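Long-range contacts in chitin-binding type-4 domain-containing protein (Photorhabdus laumondii subsp. laumondii, PDB 6T5Z), which is a copper-dependent lytic polysaccharide monooxygenase of family AA10, which probably cleaves chitin chains oxidatively: residues 3-8 with 83-88; 8-13 with 166-171; 35-40 with 162-167; 64-69 with 105-110; 96-101 with 149-154. All coordinates share one frame; numbering follows the deposited sequence.

Interaction 1. Residues 3-8 with 83-88; sequences YIDSPG and QWEIMI
Tyr3 lies against Glu85 on one face of an antiparallel strand pair, its phenol ring turned so that the CB methylene of Glu85 sits over the ring, toward the rim. The first torsion (chi1 58°) places the ring between its own backbone N and carbonyl carbon, folding it over the neighbouring strand; Tyr3 CZ comes within 3.9 Å of Glu85 CB. Beneath this CH-pi contact the two residues form a hydrogen-bonded pair, with Glu85 N donating to Tyr3 O at 2.8 Å and Tyr3 N returning a bond to Glu85 O. Beyond CB the Glu85 chain bends, and its OE2 stops 2.6 Å from Asp5 OD1. The two carboxylates are perpendicular, and so short a separation suggests that one of them holds a proton. Gln83 supports the other oxygen of the aspartate: its extended chain delivers NE2 to Asp5 OD2 at 2.9 Å, almost straight and in the amide plane, while Gln83 OE1 is bonded to Arg133. On the reverse face Ile4 CG1 rests over the centre of the Trp84 indole, 3.3 Å from Trp84 CE2. This pairing of strands 2-6 and 79-86 is part of a three-stranded antiparallel sheet, one of the layers of the immunoglobulin-like beta-sandwich of AA10 enzymes, and it starts just beyond the copper-binding N-terminal His1.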
# COMPACT_ATOMS: atom_id res chain seq x y z
N TYR A 3 5.77 2.49 -7.10
CA TYR A 3 5.64 1.66 -5.91
C TYR A 3 6.29 2.36 -4.73
O TYR A 3 7.06 3.31 -4.90
CB TYR A 3 6.26 0.27 -6.14
CG TYR A 3 7.72 0.36 -6.52
CD1 TYR A 3 8.70 0.42 -5.55
CD2 TYR A 3 8.11 0.38 -7.86
CE1 TYR A 3 10.04 0.51 -5.89
CE2 TYR A 3 9.45 0.46 -8.21
CZ TYR A 3 10.40 0.53 -7.21
OH TYR A 3 11.74 0.62 -7.54
N ILE A 4 5.97 1.89 -3.53
CA ILE A 4 6.53 2.43 -2.29
C ILE A 4 7.71 1.57 -1.88
O ILE A 4 7.57 0.34 -1.71
CB ILE A 4 5.47 2.47 -1.18
CG1 ILE A 4 4.33 3.41 -1.59
CG2 ILE A 4 6.12 2.89 0.15
CD1 ILE A 4 3.19 3.47 -0.56
N ASP A 5 8.88 2.19 -1.71
CA ASP A 5 10.07 1.46 -1.27
C ASP A 5 10.55 1.87 0.12
O ASP A 5 11.59 1.37 0.57
CB ASP A 5 11.21 1.58 -2.29
CG ASP A 5 11.74 2.99 -2.46
OD1 ASP A 5 12.76 3.12 -3.17
OD2 ASP A 5 11.14 3.96 -1.95
N SER A 6 9.82 2.72 0.83
CA SER A 6 10.17 3.06 2.21
C SER A 6 8.94 3.59 2.94
O SER A 6 8.41 4.62 2.55
CB SER A 6 11.29 4.09 2.25
OG SER A 6 11.61 4.43 3.60
N PRO A 7 8.44 2.88 3.97
CA PRO A 7 8.77 1.50 4.36
C PRO A 7 8.48 0.60 3.17
O PRO A 7 7.48 0.86 2.47
CB PRO A 7 7.83 1.21 5.54
CG PRO A 7 6.80 2.31 5.51
CD PRO A 7 7.38 3.47 4.80
N GLY A 8 9.35 -0.37 2.89
CA GLY A 8 9.20 -1.16 1.68
C GLY A 8 7.85 -1.86 1.60
O GLY A 8 7.44 -2.52 2.56
N GLN A 83 7.78 6.85 0.84
CA GLN A 83 8.50 7.24 -0.37
C GLN A 83 8.03 6.38 -1.54
O GLN A 83 8.12 5.15 -1.48
CB GLN A 83 10.01 7.10 -0.19
CG GLN A 83 10.82 7.54 -1.40
CD GLN A 83 12.31 7.45 -1.15
OE1 GLN A 83 12.98 8.46 -0.90
NE2 GLN A 83 12.85 6.22 -1.19
N TRP A 84 7.56 7.04 -2.60
CA TRP A 84 7.21 6.40 -3.86
C TRP A 84 8.32 6.60 -4.88
O TRP A 84 8.85 7.71 -5.02
CB TRP A 84 5.92 6.97 -4.44
CG TRP A 84 4.63 6.58 -3.76
CD1 TRP A 84 4.12 7.07 -2.59
CD2 TRP A 84 3.65 5.66 -4.27
NE1 TRP A 84 2.90 6.50 -2.33
CE2 TRP A 84 2.58 5.64 -3.35
CE3 TRP A 84 3.57 4.86 -5.42
CZ2 TRP A 84 1.47 4.82 -3.52
CZ3 TRP A 84 2.45 4.05 -5.59
CH2 TRP A 84 1.42 4.04 -4.65
N GLU A 85 8.64 5.53 -5.61
CA GLU A 85 9.45 5.58 -6.83
C GLU A 85 8.48 5.62 -8.00
O GLU A 85 7.72 4.67 -8.22
CB GLU A 85 10.40 4.38 -6.92
CG GLU A 85 11.32 4.21 -5.72
CD GLU A 85 12.50 5.18 -5.72
OE1 GLU A 85 12.64 5.96 -6.67
OE2 GLU A 85 13.30 5.15 -4.75
N ILE A 86 8.48 6.73 -8.73
CA ILE A 86 7.50 6.98 -9.79
C ILE A 86 8.19 6.65 -11.11
O ILE A 86 8.86 7.49 -11.72
CB ILE A 86 7.00 8.42 -9.74
CG1 ILE A 86 6.39 8.70 -8.36
CG2 ILE A 86 6.01 8.70 -10.88
CD1 ILE A 86 5.22 7.79 -8.01
N MET A 87 8.05 5.40 -11.56
CA MET A 87 8.73 4.98 -12.79
C MET A 87 8.14 5.66 -14.02
O MET A 87 8.87 5.97 -14.97
CB MET A 87 8.66 3.47 -12.94
CG MET A 87 9.46 2.71 -11.93
SD MET A 87 9.41 0.97 -12.32
CE MET A 87 10.41 0.91 -13.81
N ILE A 88 6.83 5.90 -14.04
CA ILE A 88 6.20 6.67 -15.11
C ILE A 88 5.33 7.72 -14.44
O ILE A 88 4.37 7.39 -13.73
CB ILE A 88 5.39 5.79 -16.07
CG1 ILE A 88 6.27 4.69 -16.66
CG2 ILE A 88 4.79 6.64 -17.18
CD1 ILE A 88 5.53 3.70 -17.53

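Interaction 2. Residues 8-13 with 166-171; sequences GSRAFL and VIDTTI
Ser9 and Arg10, the N-cap and first residue of the short helix 10-14, join that helix to Val166, Ile167 and Asp168 on a strand of the beta-sandwich core. Ser9 OG accepts from Phe12 N at 3.0 Å, the capping bond, and is also hydrogen-bonded to Gln165; its CB meets Val166 O. The next backbone nitrogen, Arg10 N, donates an almost linear bond to Val166 O at 2.9 Å, and a water between Ala11 N and that same carbonyl gives it a second donor. A further water links Gly8 O to Asp168 N. With CG anti to its backbone N (chi1 -176°) and a bend at chi3, the Arg10 side chain crosses the strand, with Val166 CG2 over one face of its guanidinium, offset toward the rim and 3.8 Å from Arg10 CZ. Trp70 makes a cation-pi contact with the same group, and Tyr147 OH adds a bond to Asp168 OD2, so this buried charge pair is held from several directions. The grip is side-on and bidentate, with guanidinium and carboxylate only 12° from coplanar: Arg10 NE donates to the syn lone pair of Asp168 OD1 at 2.8 Å, and Arg10 NH2 to that of Asp168 OD2, at 2.8 Å.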
# COMPACT_ATOMS: atom_id res chain seq x y z
N GLY A 8 9.35 -0.37 2.89
CA GLY A 8 9.20 -1.16 1.68
C GLY A 8 7.85 -1.86 1.60
O GLY A 8 7.44 -2.52 2.56
N SER A 9 7.15 -1.70 0.48
CA SER A 9 5.84 -2.31 0.34
C SER A 9 5.97 -3.81 0.12
O SER A 9 7.05 -4.33 -0.17
CB SER A 9 5.07 -1.69 -0.82
OG SER A 9 5.59 -2.18 -2.05
N ARG A 10 4.83 -4.51 0.24
CA ARG A 10 4.82 -5.95 0.08
C ARG A 10 5.30 -6.34 -1.31
O ARG A 10 6.11 -7.27 -1.46
CB ARG A 10 3.41 -6.48 0.35
CG ARG A 10 3.27 -8.01 0.30
CD ARG A 10 1.83 -8.41 0.48
NE ARG A 10 1.35 -8.13 1.83
CZ ARG A 10 0.09 -8.29 2.22
NH1 ARG A 10 -0.83 -8.72 1.36
NH2 ARG A 10 -0.27 -8.00 3.47
N ALA A 11 4.84 -5.62 -2.34
CA ALA A 11 5.30 -5.87 -3.70
C ALA A 11 6.76 -5.50 -3.89
O ALA A 11 7.51 -6.21 -4.58
CB ALA A 11 4.42 -5.10 -4.70
N PHE A 12 7.19 -4.37 -3.31
CA PHE A 12 8.59 -3.98 -3.42
C PHE A 12 9.50 -5.04 -2.84
O PHE A 12 10.53 -5.39 -3.44
CB PHE A 12 8.82 -2.64 -2.72
CG PHE A 12 10.28 -2.30 -2.56
CD1 PHE A 12 11.05 -1.98 -3.67
CD2 PHE A 12 10.89 -2.35 -1.32
CE1 PHE A 12 12.39 -1.68 -3.54
CE2 PHE A 12 12.25 -2.06 -1.18
CZ PHE A 12 12.99 -1.71 -2.30
N LEU A 13 9.14 -5.59 -1.68
CA LEU A 13 9.98 -6.60 -1.05
C LEU A 13 10.00 -7.90 -1.84
O LEU A 13 10.93 -8.69 -1.68
CB LEU A 13 9.49 -6.86 0.38
CG LEU A 13 9.60 -5.66 1.33
CD1 LEU A 13 9.07 -6.04 2.69
CD2 LEU A 13 11.02 -5.16 1.43
N VAL A 166 -0.02 -2.19 -0.61
CA VAL A 166 -0.07 -2.61 0.79
C VAL A 166 1.35 -2.76 1.34
O VAL A 166 2.29 -3.14 0.61
CB VAL A 166 -0.89 -3.91 0.96
CG1 VAL A 166 -2.34 -3.71 0.51
CG2 VAL A 166 -0.26 -5.08 0.19
N ILE A 167 1.50 -2.43 2.62
CA ILE A 167 2.77 -2.46 3.35
C ILE A 167 2.54 -3.23 4.65
O ILE A 167 1.61 -2.92 5.41
CB ILE A 167 3.28 -1.03 3.67
CG1 ILE A 167 3.31 -0.16 2.42
CG2 ILE A 167 4.68 -1.08 4.30
CD1 ILE A 167 3.52 1.34 2.70
N ASP A 168 3.39 -4.21 4.92
CA ASP A 168 3.31 -4.97 6.16
C ASP A 168 4.24 -4.35 7.20
O ASP A 168 5.42 -4.10 6.91
CB ASP A 168 3.70 -6.43 5.93
CG ASP A 168 2.77 -7.11 4.96
OD1 ASP A 168 3.14 -7.23 3.78
OD2 ASP A 168 1.66 -7.49 5.40
N THR A 169 3.71 -4.08 8.39
CA THR A 169 4.47 -3.38 9.41
C THR A 169 4.29 -4.06 10.75
O THR A 169 3.23 -4.63 11.04
CB THR A 169 4.04 -1.89 9.55
OG1 THR A 169 2.69 -1.82 10.03
CG2 THR A 169 4.12 -1.17 8.21
N THR A 170 5.33 -3.98 11.58
CA THR A 170 5.27 -4.29 13.00
C THR A 170 5.46 -2.97 13.74
O THR A 170 6.55 -2.39 13.71
CB THR A 170 6.33 -5.31 13.42
OG1 THR A 170 6.05 -6.57 12.82
CG2 THR A 170 6.33 -5.49 14.93
N ILE A 171 4.41 -2.48 14.39
CA ILE A 171 4.39 -1.15 15.01
C ILE A 171 4.70 -1.26 16.50
O ILE A 171 3.97 -1.91 17.26
CB ILE A 171 3.05 -0.45 14.78
CG1 ILE A 171 2.82 -0.25 13.28
CG2 ILE A 171 3.03 0.89 15.50
CD1 ILE A 171 1.48 0.40 12.89
O HOH W 1 5.61 -4.62 3.20
O HOH W 2 2.43 -3.90 -2.20

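Interaction 3. Residues 35-40 with 162-167; sequences LEAKKG and AFYQVI
Ala162 pairs with Ala37 as a hydrogen-bonded antiparallel couple: Ala162 N donates to Ala37 O at 2.7 Å and Ala162 O accepts from Ala37 N, while the Ala162 methyl packs on the CB of Lys39. Phe163, opposite Glu36, turns to the other face, and the aliphatic part of the glutamate crosses its ring. Glu36 CB approaches Phe163 CE2 to 3.5 Å, CG stands over the ring face toward the rim, and the carboxylate continues to Asn161. The nearest atom of the Phe163 side chain is about 4 Å from the copper ion, and its ring meets His1, consistent with the axial phenylalanine of many AA10 enzymes; the short strand 36-38 thus edges the sandwich sheet right beside the active site. Tyr164 N then donates to Leu35 O at 2.9 Å. Its side chain, with CG anti to the carbonyl carbon (chi1 -72°), reaches forward along segment 35-40, past Ala37 CB at 3.9 Å from Tyr164 CE1, until the hydroxyl donates in the carbonyl plane to Lys38 O at 2.6 Å. Gln165, bent at chi2, crosses Leu35 at about a right angle, its NE2 3.5 Å from Leu35 CD1, and its OE1 is bonded to Ile4 N as well as Ser9 OG.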
# COMPACT_ATOMS: atom_id res chain seq x y z
N LEU A 35 0.56 -2.21 -10.05
CA LEU A 35 -0.66 -2.59 -9.33
C LEU A 35 -1.71 -1.48 -9.53
O LEU A 35 -2.03 -0.68 -8.64
CB LEU A 35 -0.33 -2.86 -7.87
CG LEU A 35 0.37 -4.23 -7.67
CD1 LEU A 35 1.35 -4.18 -6.52
CD2 LEU A 35 -0.68 -5.28 -7.41
N GLU A 36 -2.26 -1.46 -10.74
CA GLU A 36 -3.15 -0.40 -11.20
C GLU A 36 -4.58 -0.91 -11.28
O GLU A 36 -4.84 -1.99 -11.81
CB GLU A 36 -2.71 0.12 -12.57
CG GLU A 36 -3.49 1.35 -13.06
CD GLU A 36 -3.12 1.72 -14.48
OE1 GLU A 36 -2.27 1.03 -15.06
OE2 GLU A 36 -3.69 2.69 -15.03
N ALA A 37 -5.52 -0.12 -10.76
CA ALA A 37 -6.92 -0.50 -10.71
C ALA A 37 -7.76 0.76 -10.60
O ALA A 37 -7.23 1.87 -10.52
CB ALA A 37 -7.19 -1.45 -9.54
N LYS A 38 -9.08 0.60 -10.60
CA LYS A 38 -9.96 1.77 -10.52
C LYS A 38 -9.72 2.54 -9.22
O LYS A 38 -9.45 1.96 -8.17
CB LYS A 38 -11.42 1.34 -10.61
CG LYS A 38 -11.81 0.83 -11.98
CD LYS A 38 -11.73 1.92 -13.02
CE LYS A 38 -12.08 1.40 -14.40
NZ LYS A 38 -11.02 0.47 -14.89
N LYS A 39 -9.81 3.87 -9.32
CA LYS A 39 -9.63 4.73 -8.15
C LYS A 39 -10.85 4.64 -7.24
O LYS A 39 -11.84 3.97 -7.55
CB LYS A 39 -9.38 6.18 -8.58
CG LYS A 39 -10.56 6.83 -9.31
CD LYS A 39 -10.32 8.28 -9.69
CE LYS A 39 -9.26 8.43 -10.77
NZ LYS A 39 -9.24 9.83 -11.32
N GLY A 40 -10.78 5.32 -6.11
CA GLY A 40 -11.96 5.53 -5.29
C GLY A 40 -12.17 4.56 -4.14
O GLY A 40 -13.27 4.50 -3.60
N ALA A 162 -5.94 4.18 -10.12
CA ALA A 162 -5.03 4.48 -9.03
C ALA A 162 -4.08 3.30 -8.87
O ALA A 162 -4.37 2.19 -9.32
CB ALA A 162 -5.78 4.72 -7.71
N PHE A 163 -2.97 3.53 -8.18
CA PHE A 163 -2.03 2.46 -7.88
C PHE A 163 -2.11 2.09 -6.41
O PHE A 163 -2.19 2.96 -5.54
CB PHE A 163 -0.61 2.86 -8.26
CG PHE A 163 -0.41 2.93 -9.75
CD1 PHE A 163 -0.81 4.06 -10.46
CD2 PHE A 163 0.09 1.84 -10.45
CE1 PHE A 163 -0.66 4.12 -11.84
CE2 PHE A 163 0.24 1.90 -11.84
CZ PHE A 163 -0.15 3.03 -12.53
N TYR A 164 -2.08 0.78 -6.12
CA TYR A 164 -2.41 0.27 -4.79
C TYR A 164 -1.21 -0.46 -4.20
O TYR A 164 -0.72 -1.43 -4.79
CB TYR A 164 -3.64 -0.64 -4.85
CG TYR A 164 -4.93 0.12 -5.10
CD1 TYR A 164 -5.36 0.42 -6.39
CD2 TYR A 164 -5.71 0.56 -4.03
CE1 TYR A 164 -6.55 1.12 -6.62
CE2 TYR A 164 -6.90 1.25 -4.24
CZ TYR A 164 -7.31 1.53 -5.53
OH TYR A 164 -8.49 2.21 -5.73
N GLN A 165 -0.75 -0.02 -3.02
CA GLN A 165 0.46 -0.56 -2.40
C GLN A 165 0.21 -0.89 -0.93
O GLN A 165 0.28 0.01 -0.09
CB GLN A 165 1.62 0.42 -2.55
CG GLN A 165 2.13 0.56 -3.99
CD GLN A 165 3.21 -0.46 -4.32
OE1 GLN A 165 4.26 -0.51 -3.68
NE2 GLN A 165 2.96 -1.28 -5.34
N VAL A 166 -0.02 -2.19 -0.61
CA VAL A 166 -0.07 -2.61 0.79
C VAL A 166 1.35 -2.76 1.34
O VAL A 166 2.29 -3.14 0.61
CB VAL A 166 -0.89 -3.91 0.96
CG1 VAL A 166 -2.34 -3.71 0.51
CG2 VAL A 166 -0.26 -5.08 0.19
N ILE A 167 1.50 -2.43 2.62
CA ILE A 167 2.77 -2.46 3.35
C ILE A 167 2.54 -3.23 4.65
O ILE A 167 1.61 -2.92 5.41
CB ILE A 167 3.28 -1.03 3.67
CG1 ILE A 167 3.31 -0.16 2.42
CG2 ILE A 167 4.68 -1.08 4.30
CD1 ILE A 167 3.52 1.34 2.70

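Interaction 4. Residues 64-69 with 105-110; sequences AQTEDR and DPNKPL
The side-chain amide of Asn107 meets Glu67 at both of its ends. At the nitrogen end, ND2 donates within its amide plane to Glu67 OE1 at 2.8 Å, reaching the anti side of a carboxylate turned 61° from the amide; at the oxygen end, Glu67 N approaches Asn107 OD1 from above the carbonyl plane at 2.9 Å. The glutamate chain itself lies beside the Pro106 ring, pointing the same way, with Glu67 CG 3.5 Å from Pro106 CG. A second flat group, the Gln65 amide, uses an in-plane N-H to bond Pro106 O, 3.0 Å from Gln65 NE2. A bend at chi2 (53°) folds the glutamine back toward Pro106 O, bringing its OE1 to the side of Leu110. The turn from Asp105 to Lys108 is type I, and it shares Asp105 with an Asx turn, in which Asp105 OD1 accepts from Asn107 N at 3.0 Å. Gln65 is buried and its amide has further partners, Tyr147 OH at NE2 and Arg10 NH2 at OE1. Two loops away from the copper site are therefore joined by directional polar bonds, with the Asn107 amide acting at once as donor and acceptor, and with Gln65 tying them to the interior.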
# COMPACT_ATOMS: atom_id res chain seq x y z
N ALA A 64 -2.80 -13.50 -0.18
CA ALA A 64 -2.66 -14.37 0.98
C ALA A 64 -2.56 -13.50 2.22
O ALA A 64 -1.95 -12.43 2.19
CB ALA A 64 -1.42 -15.24 0.83
N GLN A 65 -3.17 -13.95 3.32
CA GLN A 65 -3.12 -13.19 4.57
C GLN A 65 -3.05 -14.16 5.74
O GLN A 65 -4.04 -14.80 6.11
CB GLN A 65 -4.32 -12.25 4.69
CG GLN A 65 -4.17 -11.25 5.84
CD GLN A 65 -2.87 -10.49 5.78
OE1 GLN A 65 -2.57 -9.80 4.80
NE2 GLN A 65 -2.07 -10.61 6.84
N THR A 66 -1.85 -14.28 6.31
CA THR A 66 -1.62 -14.98 7.57
C THR A 66 -0.60 -14.17 8.34
O THR A 66 0.12 -13.34 7.77
CB THR A 66 -1.09 -16.42 7.39
OG1 THR A 66 0.24 -16.36 6.88
CG2 THR A 66 -1.97 -17.22 6.44
N GLU A 67 -0.52 -14.41 9.65
CA GLU A 67 0.51 -13.77 10.46
C GLU A 67 1.91 -14.10 9.97
O GLU A 67 2.82 -13.28 10.10
CB GLU A 67 0.37 -14.19 11.92
CG GLU A 67 -0.83 -13.57 12.62
CD GLU A 67 -1.02 -14.11 14.03
OE1 GLU A 67 -1.77 -15.09 14.20
OE2 GLU A 67 -0.40 -13.55 14.96
N ASP A 68 2.10 -15.29 9.39
CA ASP A 68 3.42 -15.79 9.03
C ASP A 68 3.86 -15.41 7.63
O ASP A 68 5.06 -15.53 7.32
CB ASP A 68 3.46 -17.33 9.16
CG ASP A 68 2.19 -18.01 8.63
OD1 ASP A 68 1.27 -18.28 9.44
OD2 ASP A 68 2.11 -18.29 7.41
N ARG A 69 2.95 -14.92 6.78
CA ARG A 69 3.22 -14.91 5.34
C ARG A 69 4.24 -13.85 4.94
O ARG A 69 5.11 -14.10 4.09
CB ARG A 69 1.92 -14.70 4.57
CG ARG A 69 2.11 -14.59 3.06
CD ARG A 69 2.41 -15.96 2.47
NE ARG A 69 2.70 -15.91 1.04
CZ ARG A 69 3.89 -15.62 0.53
NH1 ARG A 69 4.92 -15.31 1.32
NH2 ARG A 69 4.06 -15.62 -0.79
N ASP A 105 -8.09 -8.98 11.83
CA ASP A 105 -7.68 -10.38 11.92
C ASP A 105 -6.58 -10.66 10.90
O ASP A 105 -6.85 -10.75 9.70
CB ASP A 105 -8.89 -11.30 11.67
CG ASP A 105 -8.59 -12.76 11.98
OD1 ASP A 105 -7.40 -13.15 11.96
OD2 ASP A 105 -9.54 -13.52 12.23
N PRO A 106 -5.33 -10.81 11.34
CA PRO A 106 -4.21 -10.98 10.40
C PRO A 106 -4.22 -12.31 9.67
O PRO A 106 -3.36 -12.53 8.81
CB PRO A 106 -2.98 -10.86 11.31
CG PRO A 106 -3.48 -11.27 12.66
CD PRO A 106 -4.88 -10.76 12.75
N ASN A 107 -5.15 -13.21 9.99
CA ASN A 107 -5.25 -14.51 9.35
C ASN A 107 -6.49 -14.62 8.47
O ASN A 107 -6.89 -15.73 8.12
CB ASN A 107 -5.24 -15.60 10.42
CG ASN A 107 -3.90 -15.70 11.12
OD1 ASN A 107 -2.87 -15.92 10.47
ND2 ASN A 107 -3.90 -15.53 12.44
N LYS A 108 -7.10 -13.50 8.12
CA LYS A 108 -8.26 -13.43 7.24
C LYS A 108 -7.97 -12.44 6.12
O LYS A 108 -7.14 -11.54 6.28
CB LYS A 108 -9.52 -13.00 8.01
CG LYS A 108 -10.07 -14.07 8.93
CD LYS A 108 -10.32 -15.35 8.14
CE LYS A 108 -11.06 -16.39 8.98
NZ LYS A 108 -10.45 -17.74 8.82
N PRO A 109 -8.65 -12.56 4.99
CA PRO A 109 -8.35 -11.69 3.85
C PRO A 109 -8.54 -10.21 4.17
O PRO A 109 -9.35 -9.82 5.01
CB PRO A 109 -9.35 -12.15 2.78
CG PRO A 109 -9.66 -13.58 3.15
CD PRO A 109 -9.65 -13.59 4.65
N LEU A 110 -7.76 -9.39 3.47
CA LEU A 110 -7.92 -7.95 3.55
C LEU A 110 -9.21 -7.54 2.84
O LEU A 110 -9.45 -7.91 1.69
CB LEU A 110 -6.74 -7.24 2.91
CG LEU A 110 -5.37 -7.42 3.56
CD1 LEU A 110 -4.28 -6.77 2.69
CD2 LEU A 110 -5.39 -6.80 4.96

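Interaction 5. Residues 96-101 with 149-154; sequences EYFITK and VILGVW
Tyr97 faces Gly152 as a non-hydrogen-bonded pair in the antiparallel pairing of strands 92-99 and 148-156 within the mixed sheet, deep in the immunoglobulin-like beta-sandwich. Tyr97 CB passes 4.1 Å from Leu151 O. CG stands anti to the carbonyl carbon (chi1 -60°), which slants the ring across Gly152. Tyr97 CD2 reaches Gly152 CA at 3.6 Å and CE2 follows close by, both beside a backbone with no side chain to hold the ring off, while Ile150 CG2 lies at the ring edge near CD2. At the tip, OH is bonded to Asn136 and to Trp84 NE1, and Phe82 stacks on the ring, so this residue connects the two sheets. Ile99 CG1 meets Ile150 CG1 at 3.8 Å on the same face. The reverse face carries Phe98 beside Leu151, with Phe98 CE2 touching Val153 CG2, and Glu96, whose chain runs parallel to Val153 with CG 3.8 Å from Val153 CB. Paired backbone bonds join Glu96 with Val153 and Phe98 with Leu151. At the strand end Thr100 N donates to Val149 O, and the threonine side chain, also bonded to His148 ND1, returns the bond by accepting from Val149 N, 3.0 Å from Thr100 OG1.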
# COMPACT_ATOMS: atom_id res chain seq x y z
N GLU A 96 -2.67 8.94 -0.60
CA GLU A 96 -3.41 8.74 0.64
C GLU A 96 -3.11 7.37 1.22
O GLU A 96 -2.65 6.46 0.51
CB GLU A 96 -4.92 8.92 0.43
CG GLU A 96 -5.53 7.85 -0.42
CD GLU A 96 -7.06 7.98 -0.53
OE1 GLU A 96 -7.64 8.93 0.04
OE2 GLU A 96 -7.66 7.12 -1.20
N TYR A 97 -3.36 7.22 2.52
CA TYR A 97 -2.93 6.05 3.27
C TYR A 97 -4.03 5.61 4.22
O TYR A 97 -4.59 6.44 4.95
CB TYR A 97 -1.62 6.35 4.03
CG TYR A 97 -0.53 6.71 3.06
CD1 TYR A 97 -0.35 8.03 2.65
CD2 TYR A 97 0.29 5.73 2.51
CE1 TYR A 97 0.63 8.36 1.71
CE2 TYR A 97 1.26 6.05 1.59
CZ TYR A 97 1.42 7.35 1.19
OH TYR A 97 2.41 7.65 0.27
N PHE A 98 -4.35 4.32 4.18
CA PHE A 98 -5.28 3.66 5.08
C PHE A 98 -4.50 2.69 5.97
O PHE A 98 -3.43 2.21 5.59
CB PHE A 98 -6.34 2.88 4.29
CG PHE A 98 -7.22 3.74 3.41
CD1 PHE A 98 -8.48 4.12 3.84
CD2 PHE A 98 -6.79 4.14 2.14
CE1 PHE A 98 -9.31 4.90 3.04
CE2 PHE A 98 -7.61 4.92 1.33
CZ PHE A 98 -8.88 5.30 1.79
N ILE A 99 -5.05 2.37 7.13
CA ILE A 99 -4.43 1.34 7.96
C ILE A 99 -5.49 0.38 8.46
O ILE A 99 -6.67 0.73 8.57
CB ILE A 99 -3.61 1.96 9.12
CG1 ILE A 99 -2.69 0.91 9.76
CG2 ILE A 99 -4.53 2.62 10.16
CD1 ILE A 99 -1.64 1.51 10.66
N THR A 100 -5.07 -0.86 8.71
CA THR A 100 -5.98 -1.85 9.27
C THR A 100 -6.54 -1.37 10.60
O THR A 100 -5.89 -0.61 11.33
CB THR A 100 -5.26 -3.20 9.47
OG1 THR A 100 -3.92 -2.97 9.95
CG2 THR A 100 -5.19 -3.95 8.15
N LYS A 101 -7.76 -1.80 10.91
CA LYS A 101 -8.40 -1.46 12.17
C LYS A 101 -7.66 -2.09 13.34
O LYS A 101 -7.03 -3.14 13.22
CB LYS A 101 -9.84 -1.96 12.19
CG LYS A 101 -10.83 -1.18 11.36
CD LYS A 101 -12.19 -1.87 11.37
CE LYS A 101 -13.23 -1.05 10.61
NZ LYS A 101 -14.42 -1.85 10.23
N VAL A 149 -1.36 -3.59 8.45
CA VAL A 149 -1.13 -3.39 7.02
C VAL A 149 -1.56 -1.98 6.67
O VAL A 149 -2.65 -1.55 7.06
CB VAL A 149 -1.89 -4.42 6.17
CG1 VAL A 149 -1.77 -4.08 4.69
CG2 VAL A 149 -1.35 -5.82 6.45
N ILE A 150 -0.70 -1.27 5.96
CA ILE A 150 -0.98 0.08 5.49
C ILE A 150 -1.23 -0.01 3.99
O ILE A 150 -0.47 -0.69 3.28
CB ILE A 150 0.19 1.03 5.82
CG1 ILE A 150 0.27 1.24 7.34
CG2 ILE A 150 0.05 2.36 5.04
CD1 ILE A 150 1.50 1.96 7.86
N LEU A 151 -2.30 0.62 3.52
CA LEU A 151 -2.62 0.68 2.10
C LEU A 151 -2.29 2.07 1.57
O LEU A 151 -2.96 3.06 1.93
CB LEU A 151 -4.08 0.33 1.82
CG LEU A 151 -4.52 0.49 0.36
CD1 LEU A 151 -3.79 -0.51 -0.56
CD2 LEU A 151 -6.02 0.34 0.19
N GLY A 152 -1.27 2.16 0.72
CA GLY A 152 -0.96 3.40 0.03
C GLY A 152 -1.72 3.45 -1.28
O GLY A 152 -1.77 2.45 -2.01
N VAL A 153 -2.32 4.60 -1.57
CA VAL A 153 -3.08 4.80 -2.80
C VAL A 153 -2.59 6.06 -3.50
O VAL A 153 -2.61 7.15 -2.92
CB VAL A 153 -4.59 4.87 -2.55
CG1 VAL A 153 -5.35 4.97 -3.88
CG2 VAL A 153 -5.05 3.66 -1.73
N TRP A 154 -2.16 5.90 -4.75
CA TRP A 154 -1.75 6.98 -5.61
C TRP A 154 -2.82 7.13 -6.68
O TRP A 154 -2.94 6.27 -7.56
CB TRP A 154 -0.38 6.69 -6.22
CG TRP A 154 0.03 7.64 -7.28
CD1 TRP A 154 -0.33 8.96 -7.39
CD2 TRP A 154 0.90 7.37 -8.40
NE1 TRP A 154 0.25 9.51 -8.50
CE2 TRP A 154 1.02 8.57 -9.13
CE3 TRP A 154 1.59 6.24 -8.84
CZ2 TRP A 154 1.79 8.66 -10.30
CZ3 TRP A 154 2.36 6.33 -9.99
CH2 TRP A 154 2.45 7.53 -10.71

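Overall arrangement
Interactions 2 and 5 are buried, interactions 1 and 3 run from the interior to the surface near the copper site, and interaction 4 lies on the periphery. Strand 161-172 serves interactions 2 and 3 and bonds to strand 148-156 of interaction 5, so all three reach one sheet, interaction 2 by docking helix 10-14 onto it; interaction 1 builds the other, and apolar and aromatic side chains and a few buried hydrogen bonds join the two. Chemistry follows place: hydrophobic cover in interaction 5, acids and amides at the margin of interaction 1, an ion pair in interaction 2, edge-strand pairing with a tyrosine hydroxyl bond and a phenylalanine beside copper in interaction 3, and side-chain amide bonds in interaction 4.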